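Local coordinates for protein coclaurine N-methyltransferase (Coptis japonica, PDB 6GKV) that transfers a methyl group from S-adenosyl-L-methionine to the ring nitrogen of coclaurine and related tetrahydroisoquinolines in alkaloid biosynthesis, at residues Glu248-Pro252 with Tyr322-Phe326; Gly281-Ser285 with Gly330-Gly335; Lys3-Ile7 with Asp241-Trp245. One frame throughout, in Å; residues are numbered along the deposited sequence.

Interaction 1 (Glu248-Pro252 with Tyr322-Phe326); sequences EYVFP and YWRGF. With F2W (6,7-dimethoxy-2-methyl-1,2,3,4-tetrahydroisoquinolin-2-ium), chain D.
A loop, Glu248-Pro252, lies against one turn of helix, Tyr322-Phe326. In the loop, Tyr249 is near helical (phi/psi -50/-46) and Phe251 is extended (-99/135), after which the chain leaves the helix. The helical turn closes with Phe326 N to Tyr322 O at 2.9 Å. The backbones come nearest at Val250 and Phe326, with CA atoms 5.6 Å apart. Val250 is the main bump. It fits between Tyr322, Gly325 and Phe326, with CG2 3.2 Å from Gly325 O and CG1 3.5 Å from Phe326 CD1. Tyr249 (chi1 t) brings OH to 3.2 Å from Gly325 CA, filling the place a CB on Gly325 would take. Tyr322, also t, reaches the loop with its hydroxyl and donates a hydrogen bond from OH to Val250 O at 2.7 Å.

Phe251 (chi1 m) and Phe326 (chi1 t) meet obliquely. Their centroids are 5.9 Å apart, their planes 50° apart, and Phe251 CZ is 4.1 Å from Phe326 CE1. Both line the pocket of F2W, an N-methylated, product-like ligand. F2W CAB lies at the edge of the Phe251 ring, 3.5 Å from Phe251 CZ. F2W CAM sits over a face of the Phe326 ring and 3.3 Å from Phe326 O. This is an aromatic pocket wall. Around it, Tyr249 touches Ile24 of helix 21-39, and Phe326 rests on Asn288 and Trp291 of helix 281-297. The loop runs between strands 235-236 and 257-258.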
loop_
_atom_site.group_PDB
_atom_site.type_symbol
_atom_site.label_atom_id
_atom_site.label_comp_id
_atom_site.label_asym_id
_atom_site.label_seq_id
_atom_site.Cartn_x
_atom_site.Cartn_y
_atom_site.Cartn_z
ATOM N N GLU A 248 -1.283 26.440 5.982
ATOM C CA GLU A 248 -0.931 26.910 7.330
ATOM C C GLU A 248 -2.029 27.685 8.053
ATOM O O GLU A 248 -1.817 28.163 9.158
ATOM C CB GLU A 248 0.328 27.762 7.270
ATOM C CG GLU A 248 1.590 26.939 7.219
ATOM C CD GLU A 248 2.795 27.742 6.804
ATOM O OE1 GLU A 248 2.648 28.965 6.609
ATOM O OE2 GLU A 248 3.885 27.148 6.657
ATOM N N TYR A 249 -3.191 27.811 7.422
ATOM C CA TYR A 249 -4.365 28.460 8.012
ATOM C C TYR A 249 -4.686 27.936 9.417
ATOM O O TYR A 249 -4.938 28.719 10.309
ATOM C CB TYR A 249 -5.552 28.243 7.074
ATOM C CG TYR A 249 -6.938 28.797 7.399
ATOM C CD1 TYR A 249 -7.144 30.083 7.945
ATOM C CD2 TYR A 249 -8.062 28.063 7.030
ATOM C CE1 TYR A 249 -8.458 30.570 8.164
ATOM C CE2 TYR A 249 -9.348 28.530 7.236
ATOM C CZ TYR A 249 -9.555 29.775 7.791
ATOM O OH TYR A 249 -10.874 30.168 7.958
ATOM N N VAL A 250 -4.668 26.617 9.611
ATOM C CA VAL A 250 -5.166 26.011 10.854
ATOM C C VAL A 250 -4.059 25.478 11.779
ATOM O O VAL A 250 -4.035 25.792 12.975
ATOM C CB VAL A 250 -6.140 24.865 10.538
ATOM C CG1 VAL A 250 -6.344 23.980 11.739
ATOM C CG2 VAL A 250 -7.462 25.427 10.081
ATOM N N PHE A 251 -3.165 24.666 11.223
ATOM C CA PHE A 251 -2.079 24.053 11.976
ATOM C C PHE A 251 -0.774 24.818 11.780
ATOM O O PHE A 251 -0.436 25.179 10.653
ATOM C CB PHE A 251 -1.879 22.595 11.560
ATOM C CG PHE A 251 -3.098 21.736 11.746
ATOM C CD1 PHE A 251 -4.044 21.612 10.728
ATOM C CD2 PHE A 251 -3.307 21.066 12.944
ATOM C CE1 PHE A 251 -5.168 20.841 10.907
ATOM C CE2 PHE A 251 -4.433 20.280 13.124
ATOM C CZ PHE A 251 -5.366 20.170 12.108
ATOM N N PRO A 252 -0.040 25.069 12.880
ATOM C CA PRO A 252 1.272 25.731 12.783
ATOM C C PRO A 252 2.243 24.997 11.836
ATOM O O PRO A 252 2.161 23.774 11.653
ATOM C CB PRO A 252 1.787 25.719 14.232
ATOM C CG PRO A 252 0.879 24.764 14.998
ATOM C CD PRO A 252 -0.433 24.795 14.278
ATOM N N TYR A 322 -10.738 31.404 14.486
ATOM C CA TYR A 322 -9.721 30.381 14.351
ATOM C C TYR A 322 -10.420 29.035 14.345
ATOM O O TYR A 322 -10.167 28.181 13.498
ATOM C CB TYR A 322 -8.686 30.406 15.486
ATOM C CG TYR A 322 -7.866 29.133 15.433
ATOM C CD1 TYR A 322 -6.785 29.032 14.566
ATOM C CD2 TYR A 322 -8.209 28.011 16.194
ATOM C CE1 TYR A 322 -6.054 27.868 14.464
ATOM C CE2 TYR A 322 -7.477 26.823 16.091
ATOM C CZ TYR A 322 -6.397 26.770 15.226
ATOM O OH TYR A 322 -5.644 25.635 15.107
ATOM N N TRP A 323 -11.286 28.843 15.332
ATOM C CA TRP A 323 -11.934 27.567 15.495
ATOM C C TRP A 323 -12.930 27.312 14.350
ATOM O O TRP A 323 -13.092 26.173 13.901
ATOM C CB TRP A 323 -12.586 27.495 16.875
ATOM C CG TRP A 323 -11.528 27.136 17.914
ATOM C CD1 TRP A 323 -11.024 27.947 18.900
ATOM C CD2 TRP A 323 -10.797 25.908 18.010
ATOM N NE1 TRP A 323 -10.052 27.284 19.618
ATOM C CE2 TRP A 323 -9.893 26.013 19.085
ATOM C CE3 TRP A 323 -10.831 24.693 17.296
ATOM C CZ2 TRP A 323 -9.038 24.983 19.474
ATOM C CZ3 TRP A 323 -9.982 23.660 17.676
ATOM C CH2 TRP A 323 -9.099 23.811 18.750
ATOM N N ARG A 324 -13.548 28.372 13.839
ATOM C CA ARG A 324 -14.389 28.259 12.644
ATOM C C ARG A 324 -13.593 27.735 11.466
ATOM O O ARG A 324 -13.984 26.757 10.858
ATOM C CB ARG A 324 -15.011 29.604 12.286
ATOM C CG ARG A 324 -16.173 29.988 13.175
ATOM C CD ARG A 324 -16.519 31.462 13.010
ATOM N NE ARG A 324 -17.732 31.790 13.738
ATOM C CZ ARG A 324 -18.142 33.025 13.994
ATOM N NH1 ARG A 324 -17.422 34.063 13.589
ATOM N NH2 ARG A 324 -19.265 33.216 14.671
ATOM N N GLY A 325 -12.461 28.362 11.160
ATOM C CA GLY A 325 -11.566 27.872 10.116
ATOM C C GLY A 325 -11.007 26.474 10.364
ATOM O O GLY A 325 -10.620 25.777 9.434
ATOM N N PHE A 326 -10.934 26.067 11.626
ATOM C CA PHE A 326 -10.535 24.706 11.962
ATOM C C PHE A 326 -11.526 23.739 11.347
ATOM O O PHE A 326 -11.184 22.853 10.576
ATOM C CB PHE A 326 -10.512 24.538 13.479
ATOM C CG PHE A 326 -10.007 23.215 13.947
ATOM C CD1 PHE A 326 -8.649 23.031 14.204
ATOM C CD2 PHE A 326 -10.880 22.164 14.172
ATOM C CE1 PHE A 326 -8.171 21.813 14.663
ATOM C CE2 PHE A 326 -10.408 20.946 14.618
ATOM C CZ PHE A 326 -9.051 20.774 14.865
HETATM C CAM F2W D . -9.817 19.827 10.873
HETATM O OAK F2W D . -8.768 19.257 10.057
HETATM C CAB F2W D . -8.031 18.360 10.789
HETATM C CAA F2W D . -8.318 18.033 12.120
HETATM C CAF F2W D . -7.493 17.119 12.769
HETATM C CAJ F2W D . -7.720 16.707 14.070
HETATM C CAI F2W D . -6.507 16.130 14.870
HETATM N NAH F2W D . -6.049 14.988 14.062
HETATM C CAO F2W D . -4.761 14.659 14.704
HETATM C CAG F2W D . -5.665 15.697 12.839
HETATM C CAE F2W D . -6.478 16.494 12.095
HETATM C CAD F2W D . -6.173 16.842 10.782
HETATM C CAC F2W D . -6.982 17.749 10.121
HETATM O OAL F2W D . -6.786 18.164 8.830
HETATM C CAN F2W D . -5.717 17.576 8.065
#

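Interaction 2 (Gly281-Ser285 with Gly330-Gly335); sequences GKHFS and GMEMFG. With F2W (6,7-dimethoxy-2-methyl-1,2,3,4-tetrahydroisoquinolin-2-ium), chain D.
Gly281-Ser285 and Gly330-Gly335 are both helical and run antiparallel, with axes at 174° and 7.4 Å apart at closest approach. The register pairs Gly281 with Phe334 (CA to CA 4.5 Å) and Ser285 with Met331 (CA to CA 4.2 Å). Glycines let the backbones come close. Gly281 CA makes a CA-H...O contact with Phe334 O at 3.3 Å, and a CB there would clash with that oxygen. A CB on Gly335 would strike Ser285 OG, which lies 3.4 Å from Gly335 CA. Ser285 (chi1 t) donates from OG to Met331 O at 2.6 Å. That carbonyl also accepts Gly335 N at 3.0 Å within its own helix.

In this Rossmann-like S-adenosylmethionine-dependent methyltransferase fold, helices 281-297 and 313-335 line the F2W pocket. Phe284 (chi1 t) points its ring edge at the face of Phe334 (chi1 m), a T-shaped pair with centroids 5.0 Å apart and planes at 61°. Phe284 CE2 reaches F2W CAA at 3.7 Å, and Phe334 CE1 reaches F2W OAL at 3.7 Å. Met333 SD lies 3.6 Å from F2W CAN. Gly330 CA is 3.5 Å from F2W CAM, where a CB would collide with the ligand. Both Phe284 and Phe334 also touch Ile228 of strand 221-230.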
loop_
_atom_site.group_PDB
_atom_site.type_symbol
_atom_site.label_atom_id
_atom_site.label_comp_id
_atom_site.label_asym_id
_atom_site.label_seq_id
_atom_site.Cartn_x
_atom_site.Cartn_y
_atom_site.Cartn_z
ATOM N N GLY A 281 -14.164 9.940 3.966
ATOM C CA GLY A 281 -13.975 11.297 4.476
ATOM C C GLY A 281 -15.249 12.046 4.878
ATOM O O GLY A 281 -15.189 13.136 5.476
ATOM N N LYS A 282 -16.402 11.459 4.569
ATOM C CA LYS A 282 -17.691 12.054 4.918
ATOM C C LYS A 282 -17.921 12.050 6.427
ATOM O O LYS A 282 -18.661 12.868 6.957
ATOM C CB LYS A 282 -18.838 11.307 4.214
ATOM C CG LYS A 282 -19.086 11.761 2.792
ATOM C CD LYS A 282 -20.552 11.552 2.399
ATOM C CE LYS A 282 -20.943 10.080 2.501
ATOM N NZ LYS A 282 -21.669 9.550 1.305
ATOM N N HIS A 283 -17.305 11.101 7.113
ATOM C CA HIS A 283 -17.418 11.024 8.562
ATOM C C HIS A 283 -16.672 12.153 9.253
ATOM O O HIS A 283 -17.207 12.812 10.160
ATOM C CB HIS A 283 -16.896 9.683 9.057
ATOM C CG HIS A 283 -17.617 8.510 8.481
ATOM N ND1 HIS A 283 -18.809 8.045 8.994
ATOM C CD2 HIS A 283 -17.304 7.689 7.451
ATOM C CE1 HIS A 283 -19.203 6.993 8.303
ATOM N NE2 HIS A 283 -18.303 6.750 7.366
ATOM N N PHE A 284 -15.441 12.410 8.842
ATOM C CA PHE A 284 -14.747 13.512 9.495
ATOM C C PHE A 284 -15.293 14.838 8.980
ATOM O O PHE A 284 -15.281 15.849 9.694
ATOM C CB PHE A 284 -13.228 13.433 9.323
ATOM C CG PHE A 284 -12.481 14.157 10.411
ATOM C CD1 PHE A 284 -13.145 14.495 11.567
ATOM C CD2 PHE A 284 -11.133 14.432 10.326
ATOM C CE1 PHE A 284 -12.518 15.154 12.588
ATOM C CE2 PHE A 284 -10.492 15.076 11.387
ATOM C CZ PHE A 284 -11.199 15.454 12.510
ATOM N N SER A 285 -15.813 14.835 7.764
ATOM C CA SER A 285 -16.416 16.049 7.256
ATOM C C SER A 285 -17.606 16.394 8.123
ATOM O O SER A 285 -17.757 17.535 8.552
ATOM C CB SER A 285 -16.827 15.900 5.798
ATOM O OG SER A 285 -17.249 17.155 5.288
ATOM N N GLY A 330 -11.708 21.301 8.048
ATOM C CA GLY A 330 -12.102 19.911 8.196
ATOM C C GLY A 330 -13.270 19.519 7.308
ATOM O O GLY A 330 -13.226 18.487 6.639
ATOM N N MET A 331 -14.318 20.336 7.298
ATOM C CA MET A 331 -15.486 20.054 6.462
ATOM C C MET A 331 -15.158 19.888 4.978
ATOM O O MET A 331 -15.518 18.905 4.359
ATOM C CB MET A 331 -16.526 21.156 6.601
ATOM C CG MET A 331 -17.585 20.872 7.627
ATOM S SD MET A 331 -18.754 22.236 7.713
ATOM C CE MET A 331 -19.503 22.136 6.114
ATOM N N GLU A 332 -14.475 20.864 4.413
ATOM C CA GLU A 332 -14.272 20.877 2.984
ATOM C C GLU A 332 -13.196 19.900 2.556
ATOM O O GLU A 332 -13.263 19.348 1.466
ATOM C CB GLU A 332 -13.903 22.282 2.508
ATOM C CG GLU A 332 -15.011 23.307 2.628
ATOM C CD GLU A 332 -16.292 22.870 1.980
ATOM O OE1 GLU A 332 -16.276 22.597 0.753
ATOM O OE2 GLU A 332 -17.321 22.807 2.697
ATOM N N MET A 333 -12.183 19.710 3.392
ATOM C CA MET A 333 -11.063 18.884 3.000
ATOM C C MET A 333 -11.494 17.419 2.953
ATOM O O MET A 333 -11.311 16.731 1.957
ATOM C CB MET A 333 -9.894 19.081 3.958
ATOM C CG MET A 333 -8.909 17.975 3.892
ATOM S SD MET A 333 -7.526 18.058 4.993
ATOM C CE MET A 333 -6.520 18.972 3.953
ATOM N N PHE A 334 -12.096 16.956 4.038
ATOM C CA PHE A 334 -12.513 15.579 4.128
ATOM C C PHE A 334 -13.787 15.269 3.355
ATOM O O PHE A 334 -13.968 14.149 2.911
ATOM C CB PHE A 334 -12.646 15.206 5.589
ATOM C CG PHE A 334 -11.322 15.084 6.246
ATOM C CD1 PHE A 334 -10.707 16.205 6.812
ATOM C CD2 PHE A 334 -10.634 13.873 6.214
ATOM C CE1 PHE A 334 -9.450 16.112 7.374
ATOM C CE2 PHE A 334 -9.368 13.773 6.775
ATOM C CZ PHE A 334 -8.782 14.885 7.355
ATOM N N GLY A 335 -14.660 16.250 3.177
ATOM C CA GLY A 335 -15.872 16.029 2.399
ATOM C C GLY A 335 -15.649 16.194 0.908
ATOM O O GLY A 335 -16.557 15.929 0.125
HETATM C CAM F2W D . -9.817 19.827 10.873
HETATM O OAK F2W D . -8.768 19.257 10.057
HETATM C CAB F2W D . -8.031 18.360 10.789
HETATM C CAA F2W D . -8.318 18.033 12.120
HETATM C CAF F2W D . -7.493 17.119 12.769
HETATM C CAJ F2W D . -7.720 16.707 14.070
HETATM C CAI F2W D . -6.507 16.130 14.870
HETATM N NAH F2W D . -6.049 14.988 14.062
HETATM C CAO F2W D . -4.761 14.659 14.704
HETATM C CAG F2W D . -5.665 15.697 12.839
HETATM C CAE F2W D . -6.478 16.494 12.095
HETATM C CAD F2W D . -6.173 16.842 10.782
HETATM C CAC F2W D . -6.982 17.749 10.121
HETATM O OAL F2W D . -6.786 18.164 8.830
HETATM C CAN F2W D . -5.717 17.576 8.065
#

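Interaction 3 (Lys3-Ile7 with Asp241-Trp245); sequences KKAAI and DDDDW
This is a surface contact between the N-terminal helix and a loop far along the chain. Lys3-Ile7 belongs to helix 2-16. Asp241-Trp245 lies in the loop between strands 235-236 and 257-258. The segment opens with a type I beta turn from Asp241 to Asp244, closed by Asp244 N to Asp241 O at 2.9 Å. The backbones stay well apart: the nearest CA pairs are Lys4 with Asp243 and Ile7 with Trp245, each at 6.9 Å. Side chains of the helix bridge the gap, to both side chains and backbone of the loop segment.

Lys3 carries the polar part. With chi1 p and the rest of its chain extended, it brings NZ to 3.1 Å from Asp243 OD1, a hydrogen-bonded salt bridge. Lys4 runs toward Asp242, with CE 4.0 Å from Asp242 CG. Lys4 NZ is 4.3 Å from Asp242 OD2, so the charges are near but beyond a salt bridge. Ile7 (chi1 m, chi2 t) is the apolar anchor. Ile7 CD1 presses on the turn backbone, 3.2 Å from Asp242 O and 3.3 Å from Asp243 CA. Ile7 CG2 lies 3.9 Å from Trp245 CB.

Trp245 (chi1 p) turns its indole away from Ile7. The indole packs on Leu10, Leu11 and Leu14 farther along helix 2-16, and on Leu27 and Ile28 of helix 21-39. Asp241 forms a salt bridge with Arg34 of helix 21-39. The contact lies away from the ligand sites. It is a type I beta turn of the long loop before strand 257-258, packed against the start of helix 2-16, with a lysine-aspartate salt bridge at the surface.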
loop_
_atom_site.group_PDB
_atom_site.type_symbol
_atom_site.label_atom_id
_atom_site.label_comp_id
_atom_site.label_asym_id
_atom_site.label_seq_id
_atom_site.Cartn_x
_atom_site.Cartn_y
_atom_site.Cartn_z
ATOM N N LYS A 3 -0.266 39.607 -5.346
ATOM C CA LYS A 3 -0.955 38.387 -4.949
ATOM C C LYS A 3 -0.458 37.899 -3.589
ATOM O O LYS A 3 -1.150 37.146 -2.907
ATOM C CB LYS A 3 -0.764 37.297 -5.998
ATOM C CG LYS A 3 0.687 36.950 -6.266
ATOM C CD LYS A 3 0.771 35.703 -7.135
ATOM C CE LYS A 3 2.193 35.181 -7.223
ATOM N NZ LYS A 3 2.265 33.951 -8.052
ATOM N N LYS A 4 0.748 38.323 -3.211
ATOM C CA LYS A 4 1.276 38.052 -1.877
ATOM C C LYS A 4 0.498 38.874 -0.863
ATOM O O LYS A 4 0.126 38.377 0.209
ATOM C CB LYS A 4 2.776 38.362 -1.793
ATOM C CG LYS A 4 3.628 37.395 -2.616
ATOM C CD LYS A 4 5.096 37.359 -2.182
ATOM C CE LYS A 4 5.884 36.362 -3.032
ATOM N NZ LYS A 4 5.325 36.192 -4.410
ATOM N N ALA A 5 0.236 40.127 -1.232
ATOM C CA ALA A 5 -0.512 41.067 -0.406
ATOM C C ALA A 5 -2.027 40.825 -0.435
ATOM O O ALA A 5 -2.717 41.075 0.553
ATOM C CB ALA A 5 -0.194 42.491 -0.841
ATOM N N ALA A 6 -2.544 40.366 -1.570
ATOM C CA ALA A 6 -3.934 39.920 -1.656
ATOM C C ALA A 6 -4.237 38.836 -0.614
ATOM O O ALA A 6 -5.297 38.833 0.004
ATOM C CB ALA A 6 -4.236 39.403 -3.056
ATOM N N ILE A 7 -3.283 37.933 -0.418
ATOM C CA ILE A 7 -3.428 36.829 0.516
ATOM C C ILE A 7 -3.466 37.249 1.972
ATOM O O ILE A 7 -4.307 36.750 2.739
ATOM C CB ILE A 7 -2.284 35.819 0.340
ATOM C CG1 ILE A 7 -2.522 34.987 -0.913
ATOM C CG2 ILE A 7 -2.139 34.903 1.568
ATOM C CD1 ILE A 7 -1.590 33.862 -0.998
ATOM N N ASP A 241 2.820 26.611 -2.734
ATOM C CA ASP A 241 3.529 27.793 -3.166
ATOM C C ASP A 241 3.035 28.969 -2.319
ATOM O O ASP A 241 2.205 28.783 -1.426
ATOM C CB ASP A 241 3.309 28.044 -4.656
ATOM C CG ASP A 241 1.840 28.178 -5.026
ATOM O OD1 ASP A 241 0.957 28.139 -4.137
ATOM O OD2 ASP A 241 1.560 28.342 -6.226
ATOM N N ASP A 242 3.533 30.169 -2.609
ATOM C CA ASP A 242 3.172 31.361 -1.854
ATOM C C ASP A 242 1.672 31.655 -1.861
ATOM O O ASP A 242 1.143 32.188 -0.885
ATOM C CB ASP A 242 3.937 32.564 -2.397
ATOM C CG ASP A 242 5.430 32.443 -2.180
ATOM O OD1 ASP A 242 5.869 32.601 -1.020
ATOM O OD2 ASP A 242 6.160 32.183 -3.162
ATOM N N ASP A 243 0.989 31.298 -2.952
ATOM C CA ASP A 243 -0.453 31.510 -3.056
ATOM C C ASP A 243 -1.275 30.512 -2.236
ATOM O O ASP A 243 -2.493 30.646 -2.137
ATOM C CB ASP A 243 -0.897 31.477 -4.519
ATOM C CG ASP A 243 -0.397 32.684 -5.313
ATOM O OD1 ASP A 243 0.798 32.723 -5.669
ATOM O OD2 ASP A 243 -1.201 33.604 -5.575
ATOM N N ASP A 244 -0.606 29.516 -1.655
ATOM C CA ASP A 244 -1.247 28.546 -0.758
ATOM C C ASP A 244 -1.376 29.135 0.642
ATOM O O ASP A 244 -0.423 29.119 1.425
ATOM C CB ASP A 244 -0.445 27.239 -0.718
ATOM C CG ASP A 244 -1.062 26.160 0.193
ATOM O OD1 ASP A 244 -2.151 26.368 0.777
ATOM O OD2 ASP A 244 -0.438 25.076 0.312
ATOM N N TRP A 245 -2.564 29.648 0.943
ATOM C CA TRP A 245 -2.864 30.199 2.258
ATOM C C TRP A 245 -3.484 29.138 3.169
ATOM O O TRP A 245 -3.471 29.279 4.390
ATOM C CB TRP A 245 -3.812 31.407 2.131
ATOM C CG TRP A 245 -5.090 31.035 1.529
ATOM C CD1 TRP A 245 -5.390 31.019 0.194
ATOM C CD2 TRP A 245 -6.247 30.559 2.204
ATOM N NE1 TRP A 245 -6.679 30.565 -0.002
ATOM C CE2 TRP A 245 -7.242 30.269 1.240
ATOM C CE3 TRP A 245 -6.568 30.341 3.559
ATOM C CZ2 TRP A 245 -8.511 29.785 1.542
ATOM C CZ3 TRP A 245 -7.850 29.857 3.885
ATOM C CH2 TRP A 245 -8.796 29.572 2.877
#

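Along the chain, interaction 3 closes before the other two open. Interactions 1 and 2 then cross, their segments alternating. These two share helix 313-335. Their centres are 15 Å apart, and both touch F2W, so one helix contributes to two parts of the F2W pocket. Interactions 1 and 3 share the loop between strands 235-236 and 257-258, with centres 16 Å apart; Trp245 meets Tyr249 edge-to-face within it. Interactions 2 and 3 are 24 Å apart between centres and do not touch. The loop thus connects the N-terminal helix at the surface with the buried pocket, while the antiparallel segments of helices 281-297 and 313-335 in interaction 2 line another part of that pocket.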